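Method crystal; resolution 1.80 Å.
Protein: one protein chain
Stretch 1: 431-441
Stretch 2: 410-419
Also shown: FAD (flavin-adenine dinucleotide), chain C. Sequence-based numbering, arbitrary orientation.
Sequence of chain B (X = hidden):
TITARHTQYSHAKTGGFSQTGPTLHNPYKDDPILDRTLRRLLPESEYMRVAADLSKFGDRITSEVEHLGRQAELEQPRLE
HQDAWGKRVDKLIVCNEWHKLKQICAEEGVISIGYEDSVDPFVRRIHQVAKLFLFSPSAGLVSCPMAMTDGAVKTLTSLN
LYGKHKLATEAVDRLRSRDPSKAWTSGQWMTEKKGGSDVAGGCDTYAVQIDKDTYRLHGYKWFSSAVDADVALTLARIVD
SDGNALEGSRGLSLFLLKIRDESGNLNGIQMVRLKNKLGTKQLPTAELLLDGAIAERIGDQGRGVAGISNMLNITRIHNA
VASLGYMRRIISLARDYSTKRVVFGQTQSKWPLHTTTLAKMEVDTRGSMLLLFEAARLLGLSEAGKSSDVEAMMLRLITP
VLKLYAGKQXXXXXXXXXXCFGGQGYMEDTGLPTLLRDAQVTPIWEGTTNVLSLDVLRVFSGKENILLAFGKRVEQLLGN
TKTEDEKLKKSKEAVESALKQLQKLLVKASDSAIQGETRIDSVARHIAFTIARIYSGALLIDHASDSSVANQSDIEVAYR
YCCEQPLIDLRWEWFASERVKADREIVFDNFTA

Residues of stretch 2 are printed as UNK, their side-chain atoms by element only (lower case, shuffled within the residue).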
# COMPACT_ATOMS: atom_id res chain seq x y z
N GLY B 431 -10.93 -15.89 -3.65
CA GLY B 431 -10.31 -16.79 -2.70
C GLY B 431 -9.71 -18.05 -3.30
O GLY B 431 -9.01 -18.79 -2.60
N LEU B 432 -9.96 -18.33 -4.61
CA LEU B 432 -9.47 -19.58 -5.17
C LEU B 432 -8.00 -19.67 -5.40
O LEU B 432 -7.35 -20.68 -5.12
CB LEU B 432 -10.24 -19.89 -6.46
CG LEU B 432 -11.75 -20.02 -6.25
CD1 LEU B 432 -12.56 -19.97 -7.53
CD2 LEU B 432 -12.08 -21.29 -5.47
N PRO B 433 -7.36 -18.60 -5.97
CA PRO B 433 -5.93 -18.65 -6.12
C PRO B 433 -5.14 -18.83 -4.88
O PRO B 433 -4.06 -19.44 -4.96
CB PRO B 433 -5.54 -17.28 -6.76
CG PRO B 433 -6.77 -16.92 -7.47
CD PRO B 433 -7.92 -17.38 -6.57
N THR B 434 -5.65 -18.40 -3.75
CA THR B 434 -4.98 -18.68 -2.50
C THR B 434 -4.68 -20.19 -2.32
O THR B 434 -3.64 -20.54 -1.82
CB THR B 434 -5.81 -18.21 -1.31
OG1 THR B 434 -6.07 -16.80 -1.44
CG2 THR B 434 -5.09 -18.48 -0.06
N LEU B 435 -5.64 -21.02 -2.69
CA LEU B 435 -5.49 -22.46 -2.58
C LEU B 435 -4.30 -22.92 -3.38
O LEU B 435 -3.54 -23.79 -2.89
CB LEU B 435 -6.75 -23.20 -3.06
CG LEU B 435 -8.01 -22.88 -2.24
CD1 LEU B 435 -9.19 -23.47 -2.98
CD2 LEU B 435 -7.87 -23.47 -0.84
N LEU B 436 -4.07 -22.37 -4.57
CA LEU B 436 -2.93 -22.79 -5.39
C LEU B 436 -1.59 -22.27 -4.82
O LEU B 436 -0.60 -23.04 -4.67
CB LEU B 436 -3.06 -22.27 -6.81
CG LEU B 436 -1.97 -22.63 -7.78
CD1 LEU B 436 -1.93 -24.10 -8.09
CD2 LEU B 436 -2.14 -21.83 -9.04
N ARG B 437 -1.55 -20.97 -4.48
CA ARG B 437 -0.33 -20.34 -3.96
C ARG B 437 0.13 -21.06 -2.65
O ARG B 437 1.33 -21.32 -2.45
CB ARG B 437 -0.58 -18.84 -3.77
CG ARG B 437 -0.78 -18.10 -5.13
CD ARG B 437 -0.71 -16.62 -4.93
NE ARG B 437 -1.87 -16.11 -4.25
CZ ARG B 437 -2.00 -15.87 -2.97
NH1 ARG B 437 -0.99 -16.01 -2.13
NH2 ARG B 437 -3.16 -15.37 -2.55
N ASP B 438 -0.82 -21.31 -1.77
CA ASP B 438 -0.60 -22.02 -0.52
C ASP B 438 -0.22 -23.51 -0.69
O ASP B 438 0.73 -23.98 -0.07
CB ASP B 438 -1.78 -21.82 0.45
CG ASP B 438 -1.93 -20.30 0.95
OD1 ASP B 438 -1.14 -19.37 0.55
OD2 ASP B 438 -2.86 -20.03 1.81
N ALA B 439 -0.91 -24.21 -1.58
CA ALA B 439 -0.60 -25.61 -1.88
C ALA B 439 0.85 -25.76 -2.38
O ALA B 439 1.49 -26.77 -2.12
CB ALA B 439 -1.56 -26.16 -2.94
N GLN B 440 1.38 -24.74 -3.06
CA GLN B 440 2.75 -24.74 -3.54
C GLN B 440 3.81 -24.74 -2.43
O GLN B 440 4.96 -25.10 -2.68
CB GLN B 440 2.95 -23.62 -4.58
CG GLN B 440 4.34 -23.40 -5.10
CD GLN B 440 4.84 -24.60 -5.93
OE1 GLN B 440 5.52 -25.52 -5.38
NE2 GLN B 440 4.44 -24.66 -7.14
N VAL B 441 3.47 -24.32 -1.21
CA VAL B 441 4.44 -24.48 -0.13
C VAL B 441 4.74 -25.99 0.22
O VAL B 441 5.83 -26.35 0.67
CB VAL B 441 4.03 -23.73 1.15
CG1 VAL B 441 3.07 -24.51 2.01
CG2 VAL B 441 5.30 -23.35 1.91
N UNK B 410 -0.20 -32.07 -5.21
CA UNK B 410 -1.06 -30.95 -4.79
C UNK B 410 -1.11 -29.80 -5.83
O UNK B 410 -2.19 -29.40 -6.19
c UNK B 410 -0.61 -30.39 -3.45
N UNK B 411 0.03 -29.32 -6.31
CA UNK B 411 -0.02 -28.19 -7.22
C UNK B 411 -0.67 -28.54 -8.55
O UNK B 411 -1.55 -27.85 -8.97
c UNK B 411 1.78 -26.82 -6.08
c UNK B 411 1.25 -26.40 -8.49
c UNK B 411 1.33 -27.48 -7.40
N UNK B 412 -0.27 -29.64 -9.20
CA UNK B 412 -1.02 -29.91 -10.43
C UNK B 412 -2.51 -30.15 -10.24
O UNK B 412 -3.28 -29.79 -11.14
c UNK B 412 -0.38 -31.17 -10.99
c UNK B 412 1.01 -31.16 -10.39
c UNK B 412 0.87 -30.56 -9.03
N UNK B 413 -2.90 -30.80 -9.15
CA UNK B 413 -4.31 -31.02 -8.92
C UNK B 413 -5.06 -29.68 -8.61
O UNK B 413 -6.14 -29.45 -9.13
c UNK B 413 -5.39 -35.04 -7.31
c UNK B 413 -4.57 -31.99 -7.78
s UNK B 413 -6.38 -33.69 -6.61
c UNK B 413 -6.00 -32.52 -7.86
N UNK B 414 -4.50 -28.82 -7.80
CA UNK B 414 -5.19 -27.57 -7.49
C UNK B 414 -5.18 -26.67 -8.75
O UNK B 414 -6.18 -26.04 -9.02
c UNK B 414 -4.57 -26.83 -6.31
c UNK B 414 -4.73 -27.68 -5.08
c UNK B 414 -5.24 -25.48 -6.08
N UNK B 415 -4.10 -26.75 -9.56
CA UNK B 415 -4.08 -26.01 -10.84
C UNK B 415 -5.26 -26.44 -11.74
O UNK B 415 -5.87 -25.60 -12.40
o UNK B 415 -2.68 -25.52 -12.77
c UNK B 415 -2.72 -26.17 -11.52
N UNK B 416 -5.47 -27.75 -11.88
CA UNK B 416 -6.59 -28.31 -12.64
C UNK B 416 -7.91 -27.83 -12.08
O UNK B 416 -8.83 -27.46 -12.80
c UNK B 416 -6.55 -29.87 -12.67
o UNK B 416 -7.79 -29.48 -15.89
c UNK B 416 -6.98 -30.10 -15.13
o UNK B 416 -5.80 -30.44 -15.48
c UNK B 416 -7.43 -30.48 -13.75
N UNK B 417 -7.99 -27.78 -10.77
CA UNK B 417 -9.21 -27.33 -10.10
C UNK B 417 -9.56 -25.89 -10.34
O UNK B 417 -10.75 -25.57 -10.62
N UNK B 418 -8.58 -25.02 -10.29
CA UNK B 418 -8.86 -23.62 -10.53
C UNK B 418 -9.32 -23.39 -11.96
O UNK B 418 -10.21 -22.62 -12.19
c UNK B 418 -5.80 -21.44 -10.78
c UNK B 418 -7.80 -22.60 -10.10
c UNK B 418 -7.50 -22.56 -8.53
c UNK B 418 -6.57 -22.73 -10.85
N UNK B 419 -8.83 -24.19 -12.91
CA UNK B 419 -9.23 -24.09 -14.30
C UNK B 419 -10.70 -24.49 -14.51
O UNK B 419 -11.30 -24.00 -15.44
o UNK B 419 -7.75 -26.40 -18.45
c UNK B 419 -7.45 -25.78 -17.40
c UNK B 419 -8.29 -24.96 -15.16
o UNK B 419 -6.31 -25.81 -16.86
c UNK B 419 -8.54 -24.99 -16.66
PA FAD C . -16.15 -20.71 -18.23
O1A FAD C . -16.52 -21.14 -19.69
O2A FAD C . -17.32 -20.25 -17.34
O5B FAD C . -15.53 -21.95 -17.35
C5B FAD C . -14.48 -22.71 -17.89
C4B FAD C . -14.71 -24.11 -17.39
O4B FAD C . -15.90 -24.53 -18.09
C3B FAD C . -13.53 -24.98 -17.80
O3B FAD C . -13.38 -26.17 -16.97
C2B FAD C . -13.93 -25.36 -19.23
O2B FAD C . -13.38 -26.59 -19.64
C1B FAD C . -15.42 -25.58 -18.98
N9A FAD C . -16.16 -25.66 -20.25
C8A FAD C . -16.60 -24.58 -20.97
N7A FAD C . -17.29 -25.07 -22.09
C5A FAD C . -17.26 -26.47 -22.03
C6A FAD C . -17.78 -27.59 -22.84
N6A FAD C . -18.45 -27.24 -23.95
N1A FAD C . -17.56 -28.86 -22.43
C2A FAD C . -16.88 -29.19 -21.32
N3A FAD C . -16.37 -28.21 -20.53
C4A FAD C . -16.52 -26.87 -20.82
N1 FAD C . -11.24 -12.36 -22.68
C2 FAD C . -11.35 -11.44 -23.66
O2 FAD C . -12.24 -11.59 -24.49
N3 FAD C . -10.49 -10.44 -23.79
C4 FAD C . -9.52 -10.20 -22.93
O4 FAD C . -8.75 -9.23 -23.00
C4X FAD C . -9.33 -11.15 -21.80
N5 FAD C . -8.40 -10.98 -20.81
C5X FAD C . -8.22 -11.92 -19.82
C6 FAD C . -7.24 -11.78 -18.83
C7 FAD C . -7.12 -12.77 -17.83
C7M FAD C . -6.05 -12.64 -16.80
C8 FAD C . -8.03 -13.91 -17.81
C8M FAD C . -7.92 -14.99 -16.73
C9 FAD C . -9.01 -14.06 -18.78
C9A FAD C . -9.15 -13.10 -19.78
N10 FAD C . -10.13 -13.19 -20.72
C10 FAD C . -10.28 -12.26 -21.75
C1' FAD C . -11.10 -14.28 -20.60
C2' FAD C . -10.76 -15.68 -21.04
O2' FAD C . -10.67 -15.77 -22.49
C3' FAD C . -11.84 -16.52 -20.36
O3' FAD C . -11.58 -16.66 -18.96
C4' FAD C . -11.75 -17.90 -20.94
O4' FAD C . -12.18 -17.79 -22.32
C5' FAD C . -12.58 -18.86 -20.07
O5' FAD C . -13.95 -18.43 -20.14
P FAD C . -14.77 -18.15 -18.74
O1P FAD C . -13.91 -17.30 -17.84
O2P FAD C . -16.15 -17.62 -19.17
O3P FAD C . -14.87 -19.67 -18.17

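Position 410 carries one side-chain atom, a carbon, with nothing beyond it; its CA-to-CB bond points toward stretch 1, and CB lies 4.4 Å from CB of Ala439. A lone carbon identifies Ala410.

Position 411 has three carbons, the first bearing the other two. One terminal carbon comes within 3.4 Å of Gln440 CA, the other within 3.9 Å of Leu436 CD1. A fork at CB without further atoms is Val411, and the carbon near Gln440 is its CG2.

At 412 three carbons close a ring onto the backbone N, and the CA-to-CB bond points away from stretch 1. Such a ring defines Pro412. Its nitrogen has no hydrogen to give, so it makes no bond to the preceding turn, and the helix kinks here.

Position 413 holds three carbons and a sulfur in an unbranched chain, the sulfur next to last. CB lies 8.2 Å from Ala439 CB, and the end of the chain leads farther away. This is Met413.

Position 414 repeats the three-carbon fork, now directed toward the partner helix. One tip approaches Leu436 CA to 3.6 Å and the other lies 4.1 Å from Ala439 CB. This is Val414, with CG1 and CG2 respectively.

Position 415 shows one carbon and one oxygen; CB is 4.1 Å from Leu436 CD1. This is Ser415, whose OG is hydrogen-bonded elsewhere in the structure.

Position 416, three carbons with two oxygens on the third, is out of reach of stretch 1; a carboxylate of this length is Glu416.

Position 417 has no side-chain atoms and is Gly417; an ideal CB would find nothing of stretch 1 within 5.5 Å, so this contact does not explain the glycine.

Position 418 has four carbons forked at the first, one arm two carbons long. The one-carbon arm lies 3.9 Å from Leu432 O, and the end of the longer arm 4.1 Å from Leu436 CD2. This is Ile418, the two atoms being CG2 and CD1.

Position 419 again has three carbons and two terminal oxygens, and its side chain does not reach stretch 1. It is Glu419, whose backbone O accepts a weak hydrogen bond from FAD O3B at 3.4 Å.

The two helices run nearly antiparallel, at 167°, with axes 9.0 Å apart at closest approach. The register follows that direction, pairing Leu432 with Ile418, Leu436 with Val414 and Gln440 with Val411. Leu436 is the knob, seated among Val411, Val414, Ser415 and Ile418; its CA-to-CB bond points sideways, but its end comes nearer. No hydrogen bond crosses the interface, so the 450 Å² buried here reflects mainly apolar packing.

Stretch 2 (410-419) AVPMVSEGIE
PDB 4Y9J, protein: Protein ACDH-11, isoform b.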